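Local coordinates for protein 4-hydroxyphenylpyruvate dioxygenase (Pseudomonas putida, PDB 5HMQ) that catalyses the metal-dependent dehydration of 3-dehydroshikimate to protocatechuate, an intermediate shared by the quinate and shikimate degradation pathways, at residues 3-8 / 261-266; 18-23 / 31-36; 172-177 / 202-207; 461-466 / 486-491. All blocks are in the same frame, centred on the assembly; numbering follows the deposited sequence.

Overall arrangement
From the N terminus, contact 1 joins the first barrel strand, 6-8, to the late helix 252-276, closing a loop of about 250 residues that spans the TIM barrel. Contacts 2 and 3 are nested inside that loop, one after the other: contact 2 packs helix 16-25 on strand 30-34, and contact 3 ties the turn after helix 168-172 to helix 204-211. Contacts 1 and 2 lie on neighbouring strands of the barrel sheet, I7 O lying 3.1 Å from E32 N. Contact 4 follows in the C-terminal dioxygenase-like part, packing helix 455-465 on strand 484-489. It reaches contact 1 across the two parts, with Y265 CE1 3.2 Å from K463 O. Contact 3 touches none of the others.

Contact 1 of 4, residues 3-8 / 261-266; sequences MQRSIA and RSLLYL
The first strand of the TIM barrel meets helix 252-276 here, through R5 and S6 on one side and L263 and L264 on the other. The closest CA atoms belong to R5 and L263, 7.7 Å apart, a spacing spanned by the R5 and leucine side chains, with S6 contributing its carbonyl O. L264 sends its CD2 methyl over the centre of one face of the R5 guanidinium, 3.7 Å from R5 CZ, and the two side chains cross at about a right angle. R5 can present this flat group to the helix because its chain is extended from CG to NE. R5 NE forms a salt bridge with E267, about one turn further along the same helix; L264 thus covers a face while the carboxylate meets a nitrogen. In barrel terms, residues 6-8 are the inner wall and helix 252-276 the outer layer, with strand 238-240 beside the first strand. L263 packs nearer the R5 backbone: L263 CD1 lies 4.0 Å from R5 CB. The same methyl, L263 CD1, is 4.1 Å from S6 O, and the side chain also packs on L238 and L240. The CB of S6 points away from the helix, and its side chain lies about 7 Å from that of Q193, a ligand of the catalytic metal.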
loop_
_atom_site.group_PDB
_atom_site.type_symbol
_atom_site.label_atom_id
_atom_site.label_comp_id
_atom_site.label_asym_id
_atom_site.label_seq_id
_atom_site.Cartn_x
_atom_site.Cartn_y
_atom_site.Cartn_z
HETATM N N MSE C 3 -9.553 15.262 26.392
HETATM C CA MSE C 3 -10.264 13.995 26.490
HETATM C C MSE C 3 -9.314 12.817 26.328
HETATM O O MSE C 3 -8.229 12.950 25.763
HETATM C CB MSE C 3 -11.368 13.911 25.443
HETATM C CG MSE C 3 -12.687 14.500 25.879
HETATM SE SE MSE C 3 -13.836 14.748 24.340
HETATM C CE MSE C 3 -15.483 14.072 25.071
ATOM N N GLN C 4 -9.735 11.662 26.837
ATOM C CA GLN C 4 -8.985 10.424 26.665
ATOM C C GLN C 4 -9.094 9.978 25.211
ATOM O O GLN C 4 -10.159 9.536 24.770
ATOM C CB GLN C 4 -9.527 9.355 27.608
ATOM C CG GLN C 4 -8.509 8.327 28.044
ATOM C CD GLN C 4 -9.110 7.268 28.948
ATOM O OE1 GLN C 4 -10.315 7.013 28.907
ATOM N NE2 GLN C 4 -8.273 6.650 29.773
ATOM N N ARG C 5 -8.005 10.103 24.458
ATOM C CA ARG C 5 -8.000 9.763 23.044
ATOM C C ARG C 5 -7.632 8.296 22.879
ATOM O O ARG C 5 -6.569 7.863 23.334
ATOM C CB ARG C 5 -7.026 10.661 22.280
ATOM C CG ARG C 5 -7.371 12.135 22.392
ATOM C CD ARG C 5 -6.430 12.994 21.578
ATOM N NE ARG C 5 -6.632 14.415 21.847
ATOM C CZ ARG C 5 -5.750 15.182 22.479
ATOM N NH1 ARG C 5 -4.601 14.665 22.893
ATOM N NH2 ARG C 5 -6.008 16.465 22.687
ATOM N N SER C 6 -8.501 7.534 22.226
ATOM C CA SER C 6 -8.270 6.111 22.029
ATOM C C SER C 6 -8.474 5.769 20.556
ATOM O O SER C 6 -8.936 6.589 19.754
ATOM C CB SER C 6 -9.202 5.263 22.921
ATOM O OG SER C 6 -10.553 5.651 22.772
ATOM N N ILE C 7 -8.100 4.547 20.193
ATOM C CA ILE C 7 -8.312 4.032 18.846
ATOM C C ILE C 7 -8.513 2.526 18.937
ATOM O O ILE C 7 -7.838 1.843 19.712
ATOM C CB ILE C 7 -7.137 4.402 17.911
ATOM C CG1 ILE C 7 -7.330 3.782 16.519
ATOM C CG2 ILE C 7 -5.809 3.990 18.520
ATOM C CD1 ILE C 7 -6.301 4.251 15.502
ATOM N N ALA C 8 -9.464 2.011 18.159
ATOM C CA ALA C 8 -9.707 0.572 18.142
ATOM C C ALA C 8 -8.588 -0.149 17.397
ATOM O O ALA C 8 -8.080 0.338 16.383
ATOM C CB ALA C 8 -11.057 0.260 17.497
ATOM N N ARG C 261 -3.293 12.508 14.734
ATOM C CA ARG C 261 -3.357 13.779 14.021
ATOM C C ARG C 261 -4.790 14.128 13.634
ATOM O O ARG C 261 -5.206 15.286 13.749
ATOM C CB ARG C 261 -2.457 13.729 12.786
ATOM C CG ARG C 261 -2.517 14.972 11.909
ATOM C CD ARG C 261 -1.555 14.868 10.732
ATOM N NE ARG C 261 -0.168 15.081 11.139
ATOM C CZ ARG C 261 0.882 14.881 10.350
ATOM N NH1 ARG C 261 0.708 14.456 9.105
ATOM N NH2 ARG C 261 2.107 15.104 10.805
ATOM N N SER C 262 -5.564 13.138 13.180
ATOM C CA SER C 262 -6.944 13.407 12.785
ATOM C C SER C 262 -7.808 13.805 13.976
ATOM O O SER C 262 -8.733 14.612 13.825
ATOM C CB SER C 262 -7.541 12.187 12.083
ATOM O OG SER C 262 -7.919 11.190 13.018
ATOM N N LEU C 263 -7.524 13.258 15.161
ATOM C CA LEU C 263 -8.271 13.652 16.351
ATOM C C LEU C 263 -7.922 15.073 16.774
ATOM O O LEU C 263 -8.798 15.828 17.211
ATOM C CB LEU C 263 -8.010 12.668 17.493
ATOM C CG LEU C 263 -8.763 11.339 17.400
ATOM C CD1 LEU C 263 -8.443 10.445 18.588
ATOM C CD2 LEU C 263 -10.261 11.587 17.298
ATOM N N LEU C 264 -6.645 15.446 16.675
ATOM C CA LEU C 264 -6.251 16.822 16.957
ATOM C C LEU C 264 -6.949 17.791 16.010
ATOM O O LEU C 264 -7.466 18.831 16.433
ATOM C CB LEU C 264 -4.732 16.963 16.852
ATOM C CG LEU C 264 -3.913 16.117 17.831
ATOM C CD1 LEU C 264 -2.426 16.384 17.657
ATOM C CD2 LEU C 264 -4.351 16.341 19.275
ATOM N N TYR C 265 -6.970 17.457 14.717
ATOM C CA TYR C 265 -7.644 18.301 13.735
ATOM C C TYR C 265 -9.147 18.338 13.982
ATOM O O TYR C 265 -9.777 19.395 13.856
ATOM C CB TYR C 265 -7.332 17.793 12.326
ATOM C CG TYR C 265 -7.938 18.601 11.200
ATOM C CD1 TYR C 265 -7.526 19.904 10.951
ATOM C CD2 TYR C 265 -8.908 18.051 10.372
ATOM C CE1 TYR C 265 -8.075 20.641 9.913
ATOM C CE2 TYR C 265 -9.462 18.778 9.335
ATOM C CZ TYR C 265 -9.042 20.072 9.109
ATOM O OH TYR C 265 -9.592 20.796 8.076
ATOM N N LEU C 266 -9.734 17.194 14.342
ATOM C CA LEU C 266 -11.159 17.153 14.659
ATOM C C LEU C 266 -11.494 18.046 15.845
ATOM O O LEU C 266 -12.516 18.742 15.838
ATOM C CB LEU C 266 -11.589 15.715 14.945
ATOM C CG LEU C 266 -12.976 15.545 15.566
ATOM C CD1 LEU C 266 -14.062 16.076 14.645
ATOM C CD2 LEU C 266 -13.235 14.092 15.923
#

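Contact 2 of 4, residues 18-23 / 31-36; sequences EKLEAI and VEIFEN
Helix 18-23 and strand 31-34 run almost antiparallel, at 168° between their N-to-C directions, and their axes approach to 10.5 Å, with I23 and V31 facing each other at the closest CA pair. They belong to the beta-alpha-beta unit formed by strand 6-8, helix 16-25 and strand 30-34 of the TIM barrel. V31 is the residue both helix side chains meet. Its CG2 methyl takes I23 CD1 at 3.6 Å and L20 CD2 at 4.1 Å. Its other methyl, CG1, also lies 4.1 Å from L20 CD2, which therefore sits against both branches of the valine. The V31 torsion (chi1 51°) accounts for this fork: CG2 is anti to the backbone N and CG1 lies between N and the carbonyl carbon. L20 and I23 each cross V31 at about a right angle. A looser touch joins L20 CD2 to I33 CD1 at 4.4 Å. Behind L20 stand M51, C52 and L55 of helix 45-55. E32, whose CB points away from the helix, hydrogen-bonds Q193, a catalytic metal ligand, through its carboxylate. The closest approaches between the segments are all methyl to methyl, so helix and strand are held together here by buried apolar packing, with no polar bond joining the pair.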
loop_
_atom_site.group_PDB
_atom_site.type_symbol
_atom_site.label_atom_id
_atom_site.label_comp_id
_atom_site.label_asym_id
_atom_site.label_seq_id
_atom_site.Cartn_x
_atom_site.Cartn_y
_atom_site.Cartn_z
ATOM N N GLU C 18 2.466 -5.136 18.289
ATOM C CA GLU C 18 2.854 -4.077 17.362
ATOM C C GLU C 18 1.829 -2.951 17.356
ATOM O O GLU C 18 2.194 -1.768 17.324
ATOM C CB GLU C 18 3.030 -4.655 15.958
ATOM C CG GLU C 18 4.340 -5.401 15.753
ATOM C CD GLU C 18 4.314 -6.313 14.540
ATOM O OE1 GLU C 18 3.280 -6.347 13.838
ATOM O OE2 GLU C 18 5.329 -6.998 14.287
ATOM N N LYS C 19 0.539 -3.297 17.386
ATOM C CA LYS C 19 -0.502 -2.274 17.422
ATOM C C LYS C 19 -0.418 -1.452 18.702
ATOM O O LYS C 19 -0.445 -0.217 18.663
ATOM C CB LYS C 19 -1.883 -2.916 17.288
ATOM C CG LYS C 19 -2.155 -3.559 15.938
ATOM C CD LYS C 19 -3.571 -4.119 15.863
ATOM C CE LYS C 19 -3.826 -4.804 14.527
ATOM N NZ LYS C 19 -5.249 -5.224 14.361
ATOM N N LEU C 20 -0.291 -2.126 19.850
ATOM C CA LEU C 20 -0.282 -1.412 21.123
ATOM C C LEU C 20 0.922 -0.488 21.232
ATOM O O LEU C 20 0.807 0.626 21.758
ATOM C CB LEU C 20 -0.296 -2.400 22.290
ATOM C CG LEU C 20 -1.515 -3.312 22.411
ATOM C CD1 LEU C 20 -1.304 -4.322 23.524
ATOM C CD2 LEU C 20 -2.772 -2.490 22.654
ATOM N N GLU C 21 2.089 -0.926 20.742
ATOM C CA GLU C 21 3.253 -0.042 20.767
ATOM C C GLU C 21 3.067 1.147 19.837
ATOM O O GLU C 21 3.409 2.276 20.201
ATOM C CB GLU C 21 4.532 -0.807 20.421
ATOM C CG GLU C 21 4.956 -1.767 21.517
ATOM C CD GLU C 21 6.102 -2.676 21.074
ATOM O OE1 GLU C 21 6.653 -2.441 19.982
ATOM O OE2 GLU C 21 6.479 -3.569 21.844
ATOM N N ALA C 22 2.525 0.920 18.641
ATOM C CA ALA C 22 2.270 2.033 17.728
ATOM C C ALA C 22 1.245 3.005 18.309
ATOM O O ALA C 22 1.392 4.227 18.183
ATOM C CB ALA C 22 1.802 1.502 16.371
ATOM N N ILE C 23 0.195 2.476 18.942
ATOM C CA ILE C 23 -0.832 3.330 19.535
ATOM C C ILE C 23 -0.226 4.219 20.616
ATOM O O ILE C 23 -0.487 5.426 20.670
ATOM C CB ILE C 23 -1.982 2.469 20.089
ATOM C CG1 ILE C 23 -2.770 1.827 18.945
ATOM C CG2 ILE C 23 -2.902 3.298 20.964
ATOM C CD1 ILE C 23 -3.722 0.740 19.389
ATOM N N VAL C 31 -7.052 2.556 24.216
ATOM C CA VAL C 31 -7.202 1.639 23.092
ATOM C C VAL C 31 -8.466 0.818 23.300
ATOM O O VAL C 31 -8.763 0.381 24.416
ATOM C CB VAL C 31 -5.960 0.732 22.936
ATOM C CG1 VAL C 31 -5.612 0.060 24.257
ATOM C CG2 VAL C 31 -6.191 -0.307 21.859
ATOM N N GLU C 32 -9.223 0.622 22.221
ATOM C CA GLU C 32 -10.299 -0.359 22.208
ATOM C C GLU C 32 -9.716 -1.695 21.771
ATOM O O GLU C 32 -9.109 -1.791 20.698
ATOM C CB GLU C 32 -11.440 0.044 21.272
ATOM C CG GLU C 32 -11.678 1.531 21.091
ATOM C CD GLU C 32 -12.791 1.812 20.084
ATOM O OE1 GLU C 32 -13.558 0.877 19.764
ATOM O OE2 GLU C 32 -12.900 2.961 19.608
ATOM N N ILE C 33 -9.874 -2.717 22.608
ATOM C CA ILE C 33 -9.411 -4.058 22.270
ATOM C C ILE C 33 -10.491 -4.735 21.434
ATOM O O ILE C 33 -11.574 -5.050 21.934
ATOM C CB ILE C 33 -9.075 -4.876 23.521
ATOM C CG1 ILE C 33 -7.846 -4.292 24.218
ATOM C CG2 ILE C 33 -8.826 -6.327 23.153
ATOM C CD1 ILE C 33 -6.556 -4.489 23.450
ATOM N N PHE C 34 -10.203 -4.942 20.153
ATOM C CA PHE C 34 -11.080 -5.707 19.280
ATOM C C PHE C 34 -10.894 -7.186 19.587
ATOM O O PHE C 34 -9.762 -7.677 19.618
ATOM C CB PHE C 34 -10.752 -5.398 17.817
ATOM C CG PHE C 34 -11.780 -5.886 16.832
ATOM C CD1 PHE C 34 -13.038 -5.310 16.776
ATOM C CD2 PHE C 34 -11.473 -6.899 15.935
ATOM C CE1 PHE C 34 -13.980 -5.749 15.861
ATOM C CE2 PHE C 34 -12.408 -7.343 15.015
ATOM C CZ PHE C 34 -13.664 -6.767 14.979
ATOM N N GLU C 35 -12.000 -7.889 19.849
ATOM C CA GLU C 35 -11.901 -9.250 20.375
ATOM C C GLU C 35 -11.136 -10.168 19.430
ATOM O O GLU C 35 -10.380 -11.039 19.879
ATOM C CB GLU C 35 -13.292 -9.826 20.643
ATOM C CG GLU C 35 -13.234 -11.223 21.244
ATOM C CD GLU C 35 -14.586 -11.746 21.671
ATOM O OE1 GLU C 35 -15.604 -11.300 21.101
ATOM O OE2 GLU C 35 -14.627 -12.609 22.573
ATOM N N ASN C 36 -11.324 -10.000 18.117
ATOM C CA ASN C 36 -10.632 -10.858 17.160
ATOM C C ASN C 36 -9.120 -10.726 17.281
ATOM O O ASN C 36 -8.390 -11.687 17.012
ATOM C CB ASN C 36 -11.086 -10.541 15.735
ATOM C CG ASN C 36 -10.823 -11.685 14.769
ATOM O OD1 ASN C 36 -11.073 -12.848 15.084
ATOM N ND2 ASN C 36 -10.308 -11.358 13.589
#

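Contact 3 of 4, residues 172-177 / 202-207; sequences LSLKGD and MDVLEW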
loop_
_atom_site.group_PDB
_atom_site.type_symbol
_atom_site.label_atom_id
_atom_site.label_comp_id
_atom_site.label_asym_id
_atom_site.label_seq_id
_atom_site.Cartn_x
_atom_site.Cartn_y
_atom_site.Cartn_z
ATOM N N LEU C 172 -24.157 9.211 10.423
ATOM C CA LEU C 172 -24.085 10.058 9.237
ATOM C C LEU C 172 -24.254 9.288 7.930
ATOM O O LEU C 172 -24.637 9.894 6.923
ATOM C CB LEU C 172 -22.764 10.831 9.222
ATOM C CG LEU C 172 -22.572 11.822 10.374
ATOM C CD1 LEU C 172 -21.296 12.631 10.193
ATOM C CD2 LEU C 172 -23.778 12.743 10.493
ATOM N N SER C 173 -23.990 7.977 7.916
ATOM C CA SER C 173 -24.205 7.206 6.694
ATOM C C SER C 173 -25.684 7.112 6.345
ATOM O O SER C 173 -26.035 6.994 5.166
ATOM C CB SER C 173 -23.615 5.803 6.832
ATOM O OG SER C 173 -24.273 5.069 7.850
ATOM N N LEU C 174 -26.556 7.153 7.347
ATOM C CA LEU C 174 -27.994 7.209 7.146
ATOM C C LEU C 174 -28.512 8.637 7.054
ATOM O O LEU C 174 -29.729 8.844 7.092
ATOM C CB LEU C 174 -28.706 6.470 8.279
ATOM C CG LEU C 174 -28.295 5.015 8.497
ATOM C CD1 LEU C 174 -28.782 4.529 9.848
ATOM C CD2 LEU C 174 -28.863 4.141 7.396
ATOM N N LYS C 175 -27.614 9.618 6.937
ATOM C CA LYS C 175 -27.975 11.037 6.925
ATOM C C LYS C 175 -28.741 11.436 8.182
ATOM O O LYS C 175 -29.628 12.292 8.137
ATOM C CB LYS C 175 -28.772 11.408 5.670
ATOM C CG LYS C 175 -27.978 11.293 4.375
ATOM C CD LYS C 175 -28.851 11.578 3.165
ATOM C CE LYS C 175 -28.067 11.445 1.869
ATOM N NZ LYS C 175 -27.001 12.479 1.747
ATOM N N GLY C 176 -28.417 10.807 9.308
ATOM C CA GLY C 176 -29.083 11.141 10.550
ATOM C C GLY C 176 -28.711 12.528 11.038
ATOM O O GLY C 176 -27.624 13.043 10.770
ATOM N N ASP C 177 -29.638 13.142 11.773
ATOM C CA ASP C 177 -29.425 14.475 12.319
ATOM C C ASP C 177 -28.852 14.332 13.722
ATOM O O ASP C 177 -29.561 13.855 14.623
ATOM C CB ASP C 177 -30.735 15.256 12.348
ATOM C CG ASP C 177 -30.536 16.741 12.621
ATOM O OD1 ASP C 177 -29.475 17.128 13.153
ATOM O OD2 ASP C 177 -31.453 17.526 12.299
HETATM N N MSE C 202 -24.242 3.388 -1.608
HETATM C CA MSE C 202 -23.777 2.023 -1.439
HETATM C C MSE C 202 -24.496 1.348 -0.283
HETATM O O MSE C 202 -24.963 2.023 0.635
HETATM C CB MSE C 202 -22.266 2.029 -1.202
HETATM C CG MSE C 202 -21.596 0.675 -1.187
HETATM SE SE MSE C 202 -19.696 0.917 -0.878
HETATM C CE MSE C 202 -19.106 -0.920 -1.074
ATOM N N ASP C 203 -24.603 0.022 -0.339
ATOM C CA ASP C 203 -25.086 -0.734 0.806
ATOM C C ASP C 203 -24.276 -0.350 2.035
ATOM O O ASP C 203 -23.044 -0.444 2.030
ATOM C CB ASP C 203 -24.972 -2.234 0.524
ATOM C CG ASP C 203 -25.428 -3.088 1.690
ATOM O OD1 ASP C 203 -26.648 -3.126 1.957
ATOM O OD2 ASP C 203 -24.566 -3.721 2.336
ATOM N N VAL C 204 -24.972 0.086 3.088
ATOM C CA VAL C 204 -24.292 0.707 4.222
ATOM C C VAL C 204 -23.362 -0.282 4.913
ATOM O O VAL C 204 -22.320 0.107 5.454
ATOM C CB VAL C 204 -25.324 1.315 5.192
ATOM C CG1 VAL C 204 -24.626 2.086 6.289
ATOM C CG2 VAL C 204 -26.268 2.232 4.436
ATOM N N LEU C 205 -23.698 -1.573 4.884
ATOM C CA LEU C 205 -22.828 -2.576 5.491
ATOM C C LEU C 205 -21.500 -2.670 4.754
ATOM O O LEU C 205 -20.433 -2.688 5.377
ATOM C CB LEU C 205 -23.527 -3.936 5.507
ATOM C CG LEU C 205 -22.669 -5.123 5.953
ATOM C CD1 LEU C 205 -22.709 -5.333 7.445
ATOM C CD2 LEU C 205 -23.112 -6.384 5.230
ATOM N N GLU C 206 -21.543 -2.721 3.420
ATOM C CA GLU C 206 -20.308 -2.738 2.643
ATOM C C GLU C 206 -19.619 -1.381 2.675
ATOM O O GLU C 206 -18.385 -1.310 2.663
ATOM C CB GLU C 206 -20.607 -3.155 1.202
ATOM C CG GLU C 206 -21.436 -4.425 1.062
ATOM C CD GLU C 206 -20.640 -5.688 1.329
ATOM O OE1 GLU C 206 -19.391 -5.634 1.280
ATOM O OE2 GLU C 206 -21.266 -6.739 1.586
ATOM N N TRP C 207 -20.403 -0.300 2.713
ATOM C CA TRP C 207 -19.852 1.041 2.875
ATOM C C TRP C 207 -19.037 1.151 4.159
ATOM O O TRP C 207 -17.938 1.720 4.161
ATOM C CB TRP C 207 -21.002 2.052 2.858
ATOM C CG TRP C 207 -20.628 3.506 2.868
ATOM C CD1 TRP C 207 -19.378 4.043 2.772
ATOM C CD2 TRP C 207 -21.534 4.611 2.962
ATOM N NE1 TRP C 207 -19.449 5.416 2.813
ATOM C CE2 TRP C 207 -20.763 5.788 2.930
ATOM C CE3 TRP C 207 -22.923 4.717 3.076
ATOM C CZ2 TRP C 207 -21.335 7.057 3.005
ATOM C CZ3 TRP C 207 -23.490 5.976 3.152
ATOM C CH2 TRP C 207 -22.697 7.129 3.117
#
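S173 lies with its CB over the face of the W207 ring, a CH-pi contact on the rim of the TIM barrel, where the turn after helix 168-172 meets the start of helix 204-211. The CB stands 4.1 Å from the centroid of the six-membered ring and 26° off its normal. On the same residue the carbonyl S173 O comes to 3.4 Å from W207 CZ3. V204, one turn earlier on the helix than W207, closes in on the serine too: its CG1 is anti to the backbone N (chi1 -174°), which brings that methyl against S173 OG. At the border of the patch L174 adds a loose methyl contact with V204, and both rest on A139.

The second shell fixes the serine and the indole. S173 OG donates to F169 O in the preceding helix, and the F169 ring meets W207 edge to face. A Schellman motif ends that helix, with K175 at positive phi and its N bonded to L172 O at 3.0 Å. D203 is the N-cap of helix 204-211, although its side-chain bond to E206 N is weak. S173 also lies near the catalytic metal site, its side chain about 7 Å from that of D167. The shortest approach of V204 to the turn is made by its CG1, 3.4 Å from S173 OG.

Contact 4 of 4, residues 461-466 / 486-491; sequences FYKSLF and RALRSQ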
loop_
_atom_site.group_PDB
_atom_site.type_symbol
_atom_site.label_atom_id
_atom_site.label_comp_id
_atom_site.label_asym_id
_atom_site.label_seq_id
_atom_site.Cartn_x
_atom_site.Cartn_y
_atom_site.Cartn_z
ATOM N N PHE C 461 -2.627 15.477 5.854
ATOM C CA PHE C 461 -1.423 16.281 6.045
ATOM C C PHE C 461 -1.671 17.737 5.671
ATOM O O PHE C 461 -1.347 18.652 6.438
ATOM C CB PHE C 461 -0.278 15.684 5.217
ATOM C CG PHE C 461 0.952 16.550 5.144
ATOM C CD1 PHE C 461 1.918 16.492 6.134
ATOM C CD2 PHE C 461 1.155 17.397 4.064
ATOM C CE1 PHE C 461 3.052 17.279 6.063
ATOM C CE2 PHE C 461 2.287 18.187 3.986
ATOM C CZ PHE C 461 3.238 18.126 4.986
ATOM N N TYR C 462 -2.265 17.972 4.499
ATOM C CA TYR C 462 -2.487 19.337 4.038
ATOM C C TYR C 462 -3.677 19.987 4.736
ATOM O O TYR C 462 -3.656 21.195 5.001
ATOM C CB TYR C 462 -2.666 19.358 2.519
ATOM C CG TYR C 462 -1.361 19.520 1.772
ATOM C CD1 TYR C 462 -0.709 20.747 1.735
ATOM C CD2 TYR C 462 -0.775 18.447 1.109
ATOM C CE1 TYR C 462 0.487 20.904 1.056
ATOM C CE2 TYR C 462 0.423 18.594 0.428
ATOM C CZ TYR C 462 1.047 19.826 0.404
ATOM O OH TYR C 462 2.237 19.984 -0.271
ATOM N N LYS C 463 -4.726 19.215 5.033
ATOM C CA LYS C 463 -5.877 19.784 5.725
ATOM C C LYS C 463 -5.511 20.268 7.124
ATOM O O LYS C 463 -5.983 21.322 7.565
ATOM C CB LYS C 463 -7.018 18.771 5.807
ATOM C CG LYS C 463 -7.893 18.694 4.573
ATOM C CD LYS C 463 -9.112 17.824 4.844
ATOM C CE LYS C 463 -10.157 17.960 3.749
ATOM N NZ LYS C 463 -11.343 17.100 4.016
ATOM N N SER C 464 -4.684 19.512 7.845
ATOM C CA SER C 464 -4.411 19.859 9.235
ATOM C C SER C 464 -3.246 20.835 9.373
ATOM O O SER C 464 -3.397 21.898 9.983
ATOM C CB SER C 464 -4.152 18.591 10.059
ATOM O OG SER C 464 -3.002 17.896 9.609
ATOM N N LEU C 465 -2.084 20.501 8.806
ATOM C CA LEU C 465 -0.907 21.344 8.996
ATOM C C LEU C 465 -1.066 22.710 8.342
ATOM O O LEU C 465 -0.554 23.705 8.866
ATOM C CB LEU C 465 0.344 20.650 8.453
ATOM C CG LEU C 465 1.078 19.696 9.401
ATOM C CD1 LEU C 465 0.339 18.371 9.522
ATOM C CD2 LEU C 465 2.518 19.477 8.950
ATOM N N PHE C 466 -1.751 22.783 7.203
ATOM C CA PHE C 466 -1.827 24.018 6.430
ATOM C C PHE C 466 -3.252 24.516 6.232
ATOM O O PHE C 466 -3.459 25.496 5.504
ATOM C CB PHE C 466 -1.130 23.821 5.082
ATOM C CG PHE C 466 0.327 23.492 5.210
ATOM C CD1 PHE C 466 1.256 24.493 5.441
ATOM C CD2 PHE C 466 0.764 22.182 5.131
ATOM C CE1 PHE C 466 2.597 24.193 5.571
ATOM C CE2 PHE C 466 2.102 21.875 5.262
ATOM C CZ PHE C 466 3.022 22.882 5.483
ATOM N N ARG C 486 -10.235 14.375 -7.171
ATOM C CA ARG C 486 -10.063 15.093 -5.911
ATOM C C ARG C 486 -9.001 16.177 -6.018
ATOM O O ARG C 486 -8.035 16.064 -6.775
ATOM C CB ARG C 486 -9.695 14.184 -4.732
ATOM C CG ARG C 486 -10.679 13.104 -4.345
ATOM C CD ARG C 486 -10.434 12.756 -2.875
ATOM N NE ARG C 486 -10.241 11.337 -2.604
ATOM C CZ ARG C 486 -9.922 10.858 -1.405
ATOM N NH1 ARG C 486 -9.760 11.693 -0.385
ATOM N NH2 ARG C 486 -9.763 9.555 -1.222
ATOM N N ALA C 487 -9.194 17.237 -5.234
ATOM C CA ALA C 487 -8.276 18.361 -5.197
ATOM C C ALA C 487 -8.402 19.056 -3.850
ATOM O O ALA C 487 -9.428 18.954 -3.172
ATOM C CB ALA C 487 -8.549 19.358 -6.331
ATOM N N LEU C 488 -7.332 19.740 -3.455
ATOM C CA LEU C 488 -7.330 20.566 -2.258
ATOM C C LEU C 488 -7.041 22.013 -2.635
ATOM O O LEU C 488 -6.647 22.327 -3.763
ATOM C CB LEU C 488 -6.314 20.055 -1.229
ATOM C CG LEU C 488 -6.551 18.633 -0.720
ATOM C CD1 LEU C 488 -5.362 18.168 0.118
ATOM C CD2 LEU C 488 -7.869 18.521 0.062
ATOM N N ARG C 489 -7.235 22.902 -1.663
ATOM C CA ARG C 489 -7.255 24.331 -1.938
ATOM C C ARG C 489 -6.979 25.081 -0.646
ATOM O O ARG C 489 -7.595 24.784 0.382
ATOM C CB ARG C 489 -8.618 24.729 -2.523
ATOM C CG ARG C 489 -8.807 26.199 -2.846
ATOM C CD ARG C 489 -10.296 26.508 -2.979
ATOM N NE ARG C 489 -10.560 27.829 -3.545
ATOM C CZ ARG C 489 -10.700 28.940 -2.827
ATOM N NH1 ARG C 489 -10.592 28.897 -1.506
ATOM N NH2 ARG C 489 -10.943 30.097 -3.431
ATOM N N SER C 490 -6.051 26.035 -0.691
ATOM C CA SER C 490 -5.889 26.945 0.432
ATOM C C SER C 490 -7.159 27.779 0.597
ATOM O O SER C 490 -7.957 27.927 -0.331
ATOM C CB SER C 490 -4.670 27.847 0.235
ATOM O OG SER C 490 -4.792 28.627 -0.941
ATOM N N GLN C 491 -7.339 28.329 1.800
ATOM C CA GLN C 491 -8.591 29.011 2.121
ATOM C C GLN C 491 -8.910 30.121 1.126
ATOM O O GLN C 491 -10.061 30.265 0.698
ATOM C CB GLN C 491 -8.544 29.565 3.546
ATOM C CG GLN C 491 -8.406 28.504 4.629
ATOM C CD GLN C 491 -9.581 27.542 4.664
ATOM O OE1 GLN C 491 -10.714 27.916 4.365
ATOM N NE2 GLN C 491 -9.314 26.296 5.042
HETATM O O HOH W 1 -5.430 27.622 3.640
#
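A water joins the two segments: it accepts from Q491 N at 2.7 Å and donates weakly to F466 O, a carbonyl that also bonds the hydroxyl of Y295. Within residues 486-491, R489 NH1 donates to Q491 O at 2.6 Å. That bond is bent, with 133° at the hydrogen; the oxygen lies in the guanidinium plane, whereas NH1 sits well above the carbonyl plane. These bonds lie at one end of a helix-on-sheet packing in the second VOC module of the dioxygenase-like domain, where helix 455-465 lies against strand 484-489.

L488 carries the apolar part. Its CB points toward the helix, and with CG anti to the carbonyl carbon (chi1 -61°) the branch ends in two methyls that meet different helix residues. CD1 touches Y462 CB at 3.8 Å, near the base of the tyrosine, while the end of the Y462 side chain leads away from the strand. There the tyrosine ring has F461 CD2 over one face, 3.7 Å above the plane and offset toward the rim, and it also meets the ring of F468. The other methyl, L488 CD2, is 4.4 Å from K463 CE, in the aliphatic part of the lysine; its NZ reaches on to bond G216 O in the barrel part of the chain.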